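PDB 6N6Q: cytochrome P450 (CYP102L1) from Mycobacterium phage Adler, which probably catalyses haem-dependent monooxygenation of an organic substrate, as other members of the cytochrome P450 family do. Local coordinates for residues E69-P74 with T356-G361; I185-R190 with K221-A226; R329-V334 with A432-L437. All blocks are in the same frame, centred on the assembly; numbering follows the deposited sequence.

The three contacts lie far apart in one cytochrome P450 fold. Interaction 1 is in the beta-rich part, where helix 65-71 meets the hairpin begun by strand 356-357; interaction 2 joins the F and G helices, 183-196 and 212-237; interaction 3 joins the K and L helices, 329-341 and 422-439, in the helical core near the haem. The centres of interactions 1 and 2 are about 41 Å apart. Interaction 3 lies about 34 Å from interaction 2, centre to centre, on the opposite side of the chain's centre. Interaction 2 nests inside the loop closed by interaction 1, while interactions 1 and 3 interleave along the chain. Three separate regions are thus each joined internally, across sequence gaps of about 30, 100 and 280 residues.

Interaction 1: residues E69-P74 with T356-G361; sequences EEINNP and TTIGEG
The backbone N-H of Gly359 gives a 2.7 Å hydrogen bond to OE1 of Glu70, joining the end of helix 65-71 (the B helix of the P450 fold) to the small beta hairpin of strands 356-357 and 364-365. The N-H...O angle is 144°, and the donor comes from the syn side of the carboxylate, tilted 30° out of its plane. A glutamate suits this place because its arm is long enough to leave the helix and reach a backbone N-H of the hairpin turn: CG stands anti to the carbonyl carbon and the chain runs extended beyond it, carrying the carboxylate across. The backbone at Gly359 turns with a positive phi, a conformation that a residue without a beta carbon adopts easily.

Beneath the polar bond lies an apolar layer. The CG2 methyl of Ile358 meets two side chains of the helix, lying 3.9 Å from CB of Glu70 and 3.7 Å from CD1 of Ile71. Both isoleucines are buried, their branched chains packing between helix and hairpin, with Trp77 touching each of them and Val371 and Val373 of the main sheet touching Ile71. At the helix end, Ile71 O accepts a hydrogen bond from Arg350 NH1. Ile71 CD1 also packs 3.8 Å from Ile358 CD1.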
ATOM      1  N   GLU A  69       6.725   7.629 -19.006  1.00 56.80           N
ATOM      2  CA  GLU A  69       8.078   7.961 -18.572  1.00 61.62           C
ATOM      3  C   GLU A  69       8.408   9.432 -18.788  1.00 59.40           C
ATOM      4  O   GLU A  69       9.268   9.969 -18.082  1.00 63.29           O
ATOM      5  CB  GLU A  69       9.102   7.069 -19.280  1.00 58.84           C
ATOM      6  CG  GLU A  69       8.999   7.037 -20.789  1.00 72.14           C
ATOM      7  CD  GLU A  69       9.843   5.930 -21.400  1.00 87.33           C
ATOM      8  OE1 GLU A  69      10.499   5.193 -20.633  1.00 87.55           O
ATOM      9  OE2 GLU A  69       9.850   5.794 -22.643  1.00 84.20           O
ATOM     10  N   GLU A  70       7.743  10.095 -19.737  1.00 61.91           N
ATOM     11  CA  GLU A  70       7.848  11.548 -19.822  1.00 58.10           C
ATOM     12  C   GLU A  70       7.141  12.215 -18.650  1.00 57.06           C
ATOM     13  O   GLU A  70       7.624  13.218 -18.113  1.00 58.55           O
ATOM     14  CB  GLU A  70       7.269  12.044 -21.147  1.00 60.69           C
ATOM     15  CG  GLU A  70       8.157  11.798 -22.355  1.00 68.79           C
ATOM     16  CD  GLU A  70       7.488  12.198 -23.657  1.00 78.60           C
ATOM     17  OE1 GLU A  70       6.543  11.499 -24.082  1.00 73.35           O
ATOM     18  OE2 GLU A  70       7.898  13.216 -24.251  1.00 79.69           O
ATOM     19  N   ILE A  71       5.992  11.668 -18.242  1.00 57.86           N
ATOM     20  CA  ILE A  71       5.270  12.196 -17.089  1.00 57.60           C
ATOM     21  C   ILE A  71       6.075  11.998 -15.811  1.00 55.04           C
ATOM     22  O   ILE A  71       6.025  12.831 -14.898  1.00 56.28           O
ATOM     23  CB  ILE A  71       3.876  11.542 -16.995  1.00 59.76           C
ATOM     24  CG1 ILE A  71       3.056  11.847 -18.249  1.00 57.83           C
ATOM     25  CG2 ILE A  71       3.129  12.021 -15.765  1.00 51.75           C
ATOM     26  CD1 ILE A  71       2.659  13.300 -18.378  1.00 54.80           C
ATOM     27  N   ASN A  72       6.840  10.910 -15.725  1.00 51.22           N
ATOM     28  CA  ASN A  72       7.662  10.631 -14.555  1.00 51.63           C
ATOM     29  C   ASN A  72       8.985  11.393 -14.555  1.00 55.39           C
ATOM     30  O   ASN A  72       9.881  11.043 -13.777  1.00 62.40           O
ATOM     31  CB  ASN A  72       7.931   9.127 -14.443  1.00 50.86           C
ATOM     32  CG  ASN A  72       6.671   8.328 -14.169  1.00 49.40           C
ATOM     33  OD1 ASN A  72       5.662   8.872 -13.717  1.00 48.06           O
ATOM     34  ND2 ASN A  72       6.724   7.028 -14.435  1.00 52.41           N
ATOM     35  N   ASN A  73       9.138  12.408 -15.397  1.00 50.03           N
ATOM     36  CA  ASN A  73      10.372  13.183 -15.422  1.00 55.61           C
ATOM     37  C   ASN A  73      10.389  14.164 -14.254  1.00 58.23           C
ATOM     38  O   ASN A  73       9.483  14.998 -14.146  1.00 60.42           O
ATOM     39  CB  ASN A  73      10.513  13.932 -16.738  1.00 57.04           C
ATOM     40  CG  ASN A  73      11.757  14.791 -16.782  1.00 59.55           C
ATOM     41  OD1 ASN A  73      11.720  15.973 -16.444  1.00 68.92           O
ATOM     42  ND2 ASN A  73      12.872  14.198 -17.193  1.00 71.16           N
ATOM     43  N   PRO A  74      11.394  14.111 -13.376  1.00 58.18           N
ATOM     44  CA  PRO A  74      11.364  14.962 -12.176  1.00 55.75           C
ATOM     45  C   PRO A  74      11.598  16.438 -12.455  1.00 58.85           C
ATOM     46  O   PRO A  74      11.200  17.271 -11.630  1.00 62.43           O
ATOM     47  CB  PRO A  74      12.483  14.376 -11.306  1.00 54.14           C
ATOM     48  CG  PRO A  74      13.426  13.764 -12.288  1.00 61.25           C
ATOM     49  CD  PRO A  74      12.579  13.237 -13.411  1.00 55.06           C
ATOM     50  N   THR A 356       4.669  22.525 -20.548  1.00 58.05           N
ATOM     51  CA  THR A 356       5.455  21.546 -21.283  1.00 61.52           C
ATOM     52  C   THR A 356       4.550  20.790 -22.245  1.00 54.64           C
ATOM     53  O   THR A 356       3.343  21.039 -22.333  1.00 54.63           O
ATOM     54  CB  THR A 356       6.165  20.560 -20.346  1.00 64.38           C
ATOM     55  OG1 THR A 356       5.200  19.917 -19.504  1.00 59.18           O
ATOM     56  CG2 THR A 356       7.204  21.272 -19.489  1.00 65.18           C
ATOM     57  N   THR A 357       5.160  19.861 -22.980  1.00 58.32           N
ATOM     58  CA  THR A 357       4.463  18.944 -23.868  1.00 62.76           C
ATOM     59  C   THR A 357       5.089  17.568 -23.715  1.00 61.95           C
ATOM     60  O   THR A 357       6.305  17.450 -23.535  1.00 68.09           O
ATOM     61  CB  THR A 357       4.549  19.383 -25.341  1.00 66.05           C
ATOM     62  OG1 THR A 357       5.905  19.277 -25.794  1.00 64.95           O
ATOM     63  CG2 THR A 357       4.074  20.822 -25.519  1.00 54.50           C
ATOM     64  N   ILE A 358       4.262  16.527 -23.784  1.00 62.58           N
ATOM     65  CA  ILE A 358       4.773  15.161 -23.769  1.00 63.27           C
ATOM     66  C   ILE A 358       4.676  14.592 -25.178  1.00 69.86           C
ATOM     67  O   ILE A 358       4.243  15.281 -26.108  1.00 63.17           O
ATOM     68  CB  ILE A 358       4.019  14.280 -22.757  1.00 61.93           C
ATOM     69  CG1 ILE A 358       2.507  14.393 -22.964  1.00 66.49           C
ATOM     70  CG2 ILE A 358       4.406  14.653 -21.334  1.00 58.28           C
ATOM     71  CD1 ILE A 358       1.701  13.487 -22.062  1.00 63.67           C
ATOM     72  N   GLY A 359       5.083  13.339 -25.348  1.00 84.23           N
ATOM     73  CA  GLY A 359       5.023  12.706 -26.650  1.00 79.24           C
ATOM     74  C   GLY A 359       5.999  13.282 -27.655  1.00 86.37           C
ATOM     75  O   GLY A 359       7.217  13.206 -27.464  1.00 94.19           O
ATOM     76  N   GLU A 360       5.473  13.867 -28.729  1.00 85.01           N
ATOM     77  CA  GLU A 360       6.271  14.377 -29.837  1.00 88.21           C
ATOM     78  C   GLU A 360       5.900  15.820 -30.150  1.00 83.54           C
ATOM     79  O   GLU A 360       5.858  16.237 -31.313  1.00 89.61           O
ATOM     80  CB  GLU A 360       6.106  13.495 -31.075  1.00 91.36           C
ATOM     81  CG  GLU A 360       4.670  13.393 -31.597  1.00 96.24           C
ATOM     82  CD  GLU A 360       3.843  12.333 -30.887  1.00 97.81           C
ATOM     83  OE1 GLU A 360       3.161  11.551 -31.582  1.00 98.57           O
ATOM     84  OE2 GLU A 360       3.874  12.278 -29.640  1.00 87.98           O
ATOM     85  N   GLY A 361       5.637  16.613 -29.116  1.00 75.36           N
ATOM     86  CA  GLY A 361       5.133  17.953 -29.287  1.00 72.53           C
ATOM     87  C   GLY A 361       3.625  18.068 -29.224  1.00 68.66           C
ATOM     88  O   GLY A 361       3.109  19.165 -28.985  1.00 66.88           O
TER

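Interaction 2: residues I185-R190 with K221-A226; sequences ITAVLR and KKFIRA
The F and G helices of the P450 fold, 183-196 and 212-237, meet here through Ala187 and Val188 on one and Phe223 and Ile224 on the other. Their local axes come within 9.4 Å, with 132° between the N-to-C directions, so the two helices run roughly against each other but clearly splayed. Such a close approach is helped by the small side chain of Ala187, which lets the larger Ile224 come up to the F helix backbone.

Ile224 is the central residue. Its CG1 is anti to the carbonyl carbon (chi1 -70°) and the chain extends on to CD1 (chi2 171°), which brings the terminal methyl to the opposite helix. There CD1 lies 3.7 Å from the carbonyl oxygen of Ala187 and equally close to CA of Val188, while Ile224 CG1 sits 3.9 Å from Ala187 CB. Val188 CG2 comes in at about a right angle to the isoleucine chain, 3.7 Å from CD1. Ile224 also touches Phe184 and Glu191, and with Ala187 and Val188 these make the four-residue hole that receives it as a knob. Beside it, the ring of Phe223 approaches Ala187 obliquely, CD2 being 4.1 Å from the alanine CB, and reaches on to Pro183.

Polar groups work at the margins of this apolar centre. Arg190 forms a salt bridge to Asp220 of the G helix, and Arg225 turns the other way, donating hydrogen bonds to Asn266 O and Asn270 OD1 of the long helix 265-296. The contact belongs to the F-G helix pair, the part of P450 enzymes that typically forms a lid over the substrate channel.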
ATOM      1  N   ILE A 185      -9.182   1.711  15.652  1.00 49.58           N
ATOM      2  CA  ILE A 185      -9.127   1.309  14.250  1.00 57.10           C
ATOM      3  C   ILE A 185     -10.517   1.338  13.624  1.00 54.20           C
ATOM      4  O   ILE A 185     -10.659   1.607  12.425  1.00 60.10           O
ATOM      5  CB  ILE A 185      -8.455  -0.074  14.116  1.00 57.63           C
ATOM      6  CG1 ILE A 185      -8.444  -0.542  12.660  1.00 51.67           C
ATOM      7  CG2 ILE A 185      -9.138  -1.096  14.994  1.00 65.77           C
ATOM      8  CD1 ILE A 185      -7.642   0.353  11.743  1.00 63.63           C
ATOM      9  N   THR A 186     -11.564   1.092  14.417  1.00 53.39           N
ATOM     10  CA  THR A 186     -12.921   1.192  13.888  1.00 54.79           C
ATOM     11  C   THR A 186     -13.270   2.635  13.539  1.00 54.24           C
ATOM     12  O   THR A 186     -13.898   2.896  12.506  1.00 50.02           O
ATOM     13  CB  THR A 186     -13.924   0.626  14.894  1.00 47.10           C
ATOM     14  OG1 THR A 186     -13.596  -0.738  15.182  1.00 65.06           O
ATOM     15  CG2 THR A 186     -15.331   0.678  14.330  1.00 44.15           C
ATOM     16  N   ALA A 187     -12.861   3.586  14.382  1.00 51.35           N
ATOM     17  CA  ALA A 187     -13.156   4.990  14.114  1.00 47.52           C
ATOM     18  C   ALA A 187     -12.414   5.487  12.878  1.00 52.95           C
ATOM     19  O   ALA A 187     -12.943   6.310  12.120  1.00 53.62           O
ATOM     20  CB  ALA A 187     -12.803   5.841  15.334  1.00 48.30           C
ATOM     21  N   VAL A 188     -11.190   5.003  12.658  1.00 52.67           N
ATOM     22  CA  VAL A 188     -10.428   5.428  11.488  1.00 52.34           C
ATOM     23  C   VAL A 188     -11.106   4.954  10.207  1.00 50.79           C
ATOM     24  O   VAL A 188     -11.119   5.667   9.196  1.00 50.25           O
ATOM     25  CB  VAL A 188      -8.975   4.925  11.588  1.00 49.39           C
ATOM     26  CG1 VAL A 188      -8.188   5.312  10.346  1.00 40.00           C
ATOM     27  CG2 VAL A 188      -8.306   5.484  12.836  1.00 42.91           C
ATOM     28  N   LEU A 189     -11.692   3.755  10.230  1.00 52.17           N
ATOM     29  CA  LEU A 189     -12.375   3.247   9.043  1.00 54.22           C
ATOM     30  C   LEU A 189     -13.655   4.028   8.764  1.00 56.40           C
ATOM     31  O   LEU A 189     -13.941   4.364   7.608  1.00 49.60           O
ATOM     32  CB  LEU A 189     -12.673   1.757   9.205  1.00 52.60           C
ATOM     33  CG  LEU A 189     -11.465   0.823   9.297  1.00 55.91           C
ATOM     34  CD1 LEU A 189     -11.916  -0.609   9.517  1.00 57.34           C
ATOM     35  CD2 LEU A 189     -10.600   0.930   8.049  1.00 44.67           C
ATOM     36  N   ARG A 190     -14.442   4.319   9.804  1.00 57.75           N
ATOM     37  CA  ARG A 190     -15.606   5.181   9.620  1.00 54.84           C
ATOM     38  C   ARG A 190     -15.197   6.566   9.145  1.00 51.35           C
ATOM     39  O   ARG A 190     -15.936   7.212   8.394  1.00 52.35           O
ATOM     40  CB  ARG A 190     -16.402   5.292  10.922  1.00 54.97           C
ATOM     41  CG  ARG A 190     -17.175   4.046  11.311  1.00 51.08           C
ATOM     42  CD  ARG A 190     -18.246   4.383  12.340  1.00 55.30           C
ATOM     43  NE  ARG A 190     -17.693   5.063  13.508  1.00 53.14           N
ATOM     44  CZ  ARG A 190     -17.307   4.444  14.619  1.00 53.27           C
ATOM     45  NH1 ARG A 190     -17.420   3.127  14.717  1.00 54.03           N
ATOM     46  NH2 ARG A 190     -16.811   5.139  15.633  1.00 48.89           N
ATOM     47  N   LYS A 221     -13.479  11.991  15.102  1.00 51.53           N
ATOM     48  CA  LYS A 221     -12.287  12.799  14.869  1.00 54.50           C
ATOM     49  C   LYS A 221     -11.580  13.126  16.181  1.00 55.69           C
ATOM     50  O   LYS A 221     -10.354  12.991  16.290  1.00 52.25           O
ATOM     51  CB  LYS A 221     -12.666  14.078  14.120  1.00 52.94           C
ATOM     52  CG  LYS A 221     -11.486  14.830  13.532  1.00 49.90           C
ATOM     53  CD  LYS A 221     -11.950  16.021  12.704  1.00 56.11           C
ATOM     54  CE  LYS A 221     -10.778  16.720  12.029  1.00 63.55           C
ATOM     55  NZ  LYS A 221     -11.230  17.818  11.130  1.00 71.05           N
ATOM     56  N   LYS A 222     -12.340  13.551  17.195  1.00 47.96           N
ATOM     57  CA  LYS A 222     -11.744  13.828  18.500  1.00 50.42           C
ATOM     58  C   LYS A 222     -11.174  12.564  19.128  1.00 47.97           C
ATOM     59  O   LYS A 222     -10.096  12.594  19.732  1.00 48.36           O
ATOM     60  CB  LYS A 222     -12.776  14.461  19.434  1.00 51.47           C
ATOM     61  CG  LYS A 222     -13.168  15.886  19.079  1.00 66.38           C
ATOM     62  CD  LYS A 222     -14.124  16.455  20.119  1.00 75.51           C
ATOM     63  CE  LYS A 222     -14.583  17.859  19.757  1.00 76.88           C
ATOM     64  NZ  LYS A 222     -15.560  18.393  20.749  1.00 84.66           N
ATOM     65  N   PHE A 223     -11.888  11.441  19.001  1.00 46.72           N
ATOM     66  CA  PHE A 223     -11.416  10.191  19.587  1.00 43.77           C
ATOM     67  C   PHE A 223     -10.122   9.726  18.930  1.00 49.42           C
ATOM     68  O   PHE A 223      -9.225   9.209  19.606  1.00 52.84           O
ATOM     69  CB  PHE A 223     -12.496   9.116  19.468  1.00 47.88           C
ATOM     70  CG  PHE A 223     -12.094   7.786  20.038  1.00 50.05           C
ATOM     71  CD1 PHE A 223     -12.148   7.557  21.403  1.00 43.67           C
ATOM     72  CD2 PHE A 223     -11.666   6.762  19.208  1.00 44.79           C
ATOM     73  CE1 PHE A 223     -11.778   6.332  21.931  1.00 52.10           C
ATOM     74  CE2 PHE A 223     -11.295   5.535  19.730  1.00 49.67           C
ATOM     75  CZ  PHE A 223     -11.350   5.320  21.094  1.00 43.47           C
ATOM     76  N   ILE A 224     -10.005   9.904  17.613  1.00 51.00           N
ATOM     77  CA  ILE A 224      -8.783   9.521  16.911  1.00 46.96           C
ATOM     78  C   ILE A 224      -7.627  10.425  17.323  1.00 47.95           C
ATOM     79  O   ILE A 224      -6.520   9.953  17.611  1.00 50.25           O
ATOM     80  CB  ILE A 224      -9.010   9.553  15.390  1.00 48.61           C
ATOM     81  CG1 ILE A 224      -9.941   8.416  14.965  1.00 48.04           C
ATOM     82  CG2 ILE A 224      -7.687   9.476  14.651  1.00 44.28           C
ATOM     83  CD1 ILE A 224     -10.386   8.508  13.522  1.00 46.48           C
ATOM     84  N   ARG A 225      -7.866  11.740  17.356  1.00 49.08           N
ATOM     85  CA  ARG A 225      -6.820  12.679  17.750  1.00 47.22           C
ATOM     86  C   ARG A 225      -6.400  12.469  19.200  1.00 49.64           C
ATOM     87  O   ARG A 225      -5.221  12.617  19.542  1.00 46.13           O
ATOM     88  CB  ARG A 225      -7.303  14.115  17.537  1.00 46.86           C
ATOM     89  CG  ARG A 225      -6.335  15.190  18.020  1.00 39.10           C
ATOM     90  CD  ARG A 225      -5.060  15.185  17.197  1.00 44.25           C
ATOM     91  NE  ARG A 225      -5.342  15.279  15.767  1.00 48.18           N
ATOM     92  CZ  ARG A 225      -4.411  15.313  14.820  1.00 48.12           C
ATOM     93  NH1 ARG A 225      -3.126  15.263  15.145  1.00 47.00           N
ATOM     94  NH2 ARG A 225      -4.766  15.397  13.545  1.00 42.49           N
ATOM     95  N   ALA A 226      -7.352  12.124  20.072  1.00 46.91           N
ATOM     96  CA  ALA A 226      -7.019  11.918  21.476  1.00 46.51           C
ATOM     97  C   ALA A 226      -6.183  10.662  21.678  1.00 47.15           C
ATOM     98  O   ALA A 226      -5.303  10.638  22.545  1.00 50.79           O
ATOM     99  CB  ALA A 226      -8.292  11.851  22.317  1.00 43.60           C
TER

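Interaction 3: residues R329-V334 with A432-L437; sequences RYLRLV and ALAAIL
Leu331 reaches across from the K helix, 329-341, to Leu433, Ala434 and Leu437 of the L helix, 422-439, inside the helical core of the P450 fold. The local axes are 11.0 Å apart at closest and lie at 111°, so the branched side chain of Leu331 spans much of the gap. It does so with CG anti to its backbone nitrogen (chi1 -166°), which carries the isobutyl group out from the helix; the second torsion (chi2 51°) then parts the methyls, CD2 toward Ala434 and CD1 toward Leu433 and Leu437. CD2 settles over the L helix backbone, 3.6 Å from N of Ala434 and 3.8 Å from that residue's CB. Alanine suits the spot, since its short side chain leaves the main chain accessible to the methyl.

Leu433 and Leu437, one helical turn apart, both start out from their backbone toward the K helix. Both also pack on helix 265-296, Leu433 on Ala290 and Leu291 and Leu437 on Leu294, so this face of the L helix serves two neighbours. Leu331 crosses Leu433 obliquely, its CD1 4.1 Å from Leu433 CB, but slides past Leu437 in the opposite direction, bringing their CD1 methyls to 4.2 Å.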
ATOM      1  N   ARG A 329      15.149 -15.101  -3.489  1.00 58.55           N
ATOM      2  CA  ARG A 329      15.007 -14.469  -4.799  1.00 59.90           C
ATOM      3  C   ARG A 329      13.645 -14.760  -5.418  1.00 63.67           C
ATOM      4  O   ARG A 329      12.960 -13.845  -5.890  1.00 63.62           O
ATOM      5  CB  ARG A 329      16.121 -14.936  -5.735  1.00 64.73           C
ATOM      6  CG  ARG A 329      15.781 -14.758  -7.209  1.00 68.25           C
ATOM      7  CD  ARG A 329      16.758 -15.488  -8.115  1.00 67.88           C
ATOM      8  NE  ARG A 329      16.217 -15.669  -9.460  1.00 71.36           N
ATOM      9  CZ  ARG A 329      16.343 -14.786 -10.445  1.00 82.10           C
ATOM     10  NH1 ARG A 329      16.994 -13.648 -10.240  1.00 84.31           N
ATOM     11  NH2 ARG A 329      15.816 -15.039 -11.636  1.00 78.19           N
ATOM     12  N   TYR A 330      13.237 -16.032  -5.436  1.00 56.78           N
ATOM     13  CA  TYR A 330      12.011 -16.390  -6.143  1.00 59.65           C
ATOM     14  C   TYR A 330      10.779 -15.827  -5.447  1.00 54.86           C
ATOM     15  O   TYR A 330       9.834 -15.390  -6.112  1.00 56.57           O
ATOM     16  CB  TYR A 330      11.898 -17.906  -6.285  1.00 58.99           C
ATOM     17  CG  TYR A 330      10.730 -18.324  -7.148  1.00 51.42           C
ATOM     18  CD1 TYR A 330      10.798 -18.224  -8.532  1.00 56.13           C
ATOM     19  CD2 TYR A 330       9.559 -18.808  -6.582  1.00 54.53           C
ATOM     20  CE1 TYR A 330       9.732 -18.600  -9.328  1.00 53.85           C
ATOM     21  CE2 TYR A 330       8.488 -19.186  -7.371  1.00 58.40           C
ATOM     22  CZ  TYR A 330       8.581 -19.079  -8.743  1.00 56.74           C
ATOM     23  OH  TYR A 330       7.521 -19.454  -9.535  1.00 61.36           O
ATOM     24  N   LEU A 331      10.766 -15.829  -4.111  1.00 61.09           N
ATOM     25  CA  LEU A 331       9.637 -15.245  -3.395  1.00 53.23           C
ATOM     26  C   LEU A 331       9.531 -13.749  -3.658  1.00 53.64           C
ATOM     27  O   LEU A 331       8.424 -13.203  -3.704  1.00 44.41           O
ATOM     28  CB  LEU A 331       9.760 -15.522  -1.897  1.00 53.35           C
ATOM     29  CG  LEU A 331       8.501 -15.257  -1.069  1.00 57.54           C
ATOM     30  CD1 LEU A 331       7.301 -15.960  -1.686  1.00 56.33           C
ATOM     31  CD2 LEU A 331       8.701 -15.703   0.370  1.00 46.80           C
ATOM     32  N   ARG A 332      10.668 -13.073  -3.840  1.00 54.59           N
ATOM     33  CA  ARG A 332      10.637 -11.672  -4.242  1.00 55.59           C
ATOM     34  C   ARG A 332      10.053 -11.517  -5.642  1.00 55.30           C
ATOM     35  O   ARG A 332       9.337 -10.548  -5.922  1.00 52.70           O
ATOM     36  CB  ARG A 332      12.045 -11.080  -4.172  1.00 51.91           C
ATOM     37  CG  ARG A 332      12.174  -9.675  -4.740  1.00 62.97           C
ATOM     38  CD  ARG A 332      11.269  -8.682  -4.019  1.00 67.06           C
ATOM     39  NE  ARG A 332      11.559  -7.311  -4.427  1.00 64.16           N
ATOM     40  CZ  ARG A 332      12.401  -6.507  -3.787  1.00 69.14           C
ATOM     41  NH1 ARG A 332      13.031  -6.935  -2.700  1.00 65.55           N
ATOM     42  NH2 ARG A 332      12.614  -5.276  -4.230  1.00 71.94           N
ATOM     43  N   LEU A 333      10.339 -12.471  -6.533  1.00 52.55           N
ATOM     44  CA  LEU A 333       9.766 -12.418  -7.874  1.00 57.54           C
ATOM     45  C   LEU A 333       8.268 -12.686  -7.856  1.00 53.74           C
ATOM     46  O   LEU A 333       7.548 -12.230  -8.751  1.00 54.86           O
ATOM     47  CB  LEU A 333      10.473 -13.417  -8.792  1.00 55.18           C
ATOM     48  CG  LEU A 333      11.937 -13.122  -9.120  1.00 57.42           C
ATOM     49  CD1 LEU A 333      12.462 -14.114 -10.147  1.00 55.86           C
ATOM     50  CD2 LEU A 333      12.101 -11.695  -9.614  1.00 42.90           C
ATOM     51  N   VAL A 334       7.781 -13.423  -6.857  1.00 50.47           N
ATOM     52  CA  VAL A 334       6.345 -13.660  -6.743  1.00 53.68           C
ATOM     53  C   VAL A 334       5.626 -12.371  -6.366  1.00 53.34           C
ATOM     54  O   VAL A 334       4.590 -12.024  -6.945  1.00 54.00           O
ATOM     55  CB  VAL A 334       6.062 -14.783  -5.728  1.00 51.64           C
ATOM     56  CG1 VAL A 334       4.565 -14.962  -5.534  1.00 49.92           C
ATOM     57  CG2 VAL A 334       6.698 -16.085  -6.186  1.00 54.83           C
ATOM     58  N   ALA A 432       6.118 -12.455   5.718  1.00 48.71           N
ATOM     59  CA  ALA A 432       4.756 -12.951   5.877  1.00 44.64           C
ATOM     60  C   ALA A 432       4.494 -14.136   4.956  1.00 46.08           C
ATOM     61  O   ALA A 432       3.933 -15.154   5.379  1.00 42.68           O
ATOM     62  CB  ALA A 432       3.755 -11.827   5.606  1.00 41.90           C
ATOM     63  N   LEU A 433       4.897 -14.022   3.688  1.00 44.99           N
ATOM     64  CA  LEU A 433       4.666 -15.108   2.740  1.00 48.38           C
ATOM     65  C   LEU A 433       5.558 -16.305   3.038  1.00 46.48           C
ATOM     66  O   LEU A 433       5.122 -17.456   2.913  1.00 50.12           O
ATOM     67  CB  LEU A 433       4.892 -14.615   1.313  1.00 46.71           C
ATOM     68  CG  LEU A 433       3.757 -13.787   0.712  1.00 48.64           C
ATOM     69  CD1 LEU A 433       4.207 -13.140  -0.577  1.00 54.20           C
ATOM     70  CD2 LEU A 433       2.541 -14.664   0.471  1.00 48.37           C
ATOM     71  N   ALA A 434       6.812 -16.057   3.425  1.00 47.97           N
ATOM     72  CA  ALA A 434       7.723 -17.157   3.724  1.00 50.55           C
ATOM     73  C   ALA A 434       7.213 -17.988   4.893  1.00 51.71           C
ATOM     74  O   ALA A 434       7.278 -19.222   4.860  1.00 51.39           O
ATOM     75  CB  ALA A 434       9.123 -16.622   4.019  1.00 44.22           C
ATOM     76  N   ALA A 435       6.689 -17.330   5.930  1.00 48.30           N
ATOM     77  CA  ALA A 435       6.170 -18.058   7.082  1.00 50.84           C
ATOM     78  C   ALA A 435       4.936 -18.874   6.715  1.00 46.34           C
ATOM     79  O   ALA A 435       4.781 -20.013   7.167  1.00 54.23           O
ATOM     80  CB  ALA A 435       5.854 -17.086   8.218  1.00 46.12           C
ATOM     81  N   ILE A 436       4.050 -18.310   5.894  1.00 44.16           N
ATOM     82  CA  ILE A 436       2.825 -19.015   5.525  1.00 50.72           C
ATOM     83  C   ILE A 436       3.147 -20.244   4.681  1.00 49.58           C
ATOM     84  O   ILE A 436       2.638 -21.342   4.937  1.00 53.45           O
ATOM     85  CB  ILE A 436       1.859 -18.058   4.801  1.00 49.55           C
ATOM     86  CG1 ILE A 436       1.341 -16.997   5.775  1.00 53.29           C
ATOM     87  CG2 ILE A 436       0.704 -18.828   4.176  1.00 47.61           C
ATOM     88  CD1 ILE A 436       0.539 -15.898   5.119  1.00 49.70           C
ATOM     89  N   LEU A 437       4.005 -20.082   3.669  1.00 43.96           N
ATOM     90  CA  LEU A 437       4.374 -21.210   2.818  1.00 50.87           C
ATOM     91  C   LEU A 437       5.151 -22.271   3.586  1.00 54.59           C
ATOM     92  O   LEU A 437       5.060 -23.460   3.261  1.00 54.69           O
ATOM     93  CB  LEU A 437       5.198 -20.723   1.629  1.00 50.76           C
ATOM     94  CG  LEU A 437       4.460 -19.924   0.558  1.00 46.11           C
ATOM     95  CD1 LEU A 437       5.432 -19.505  -0.525  1.00 43.15           C
ATOM     96  CD2 LEU A 437       3.323 -20.749  -0.021  1.00 48.06           C
TER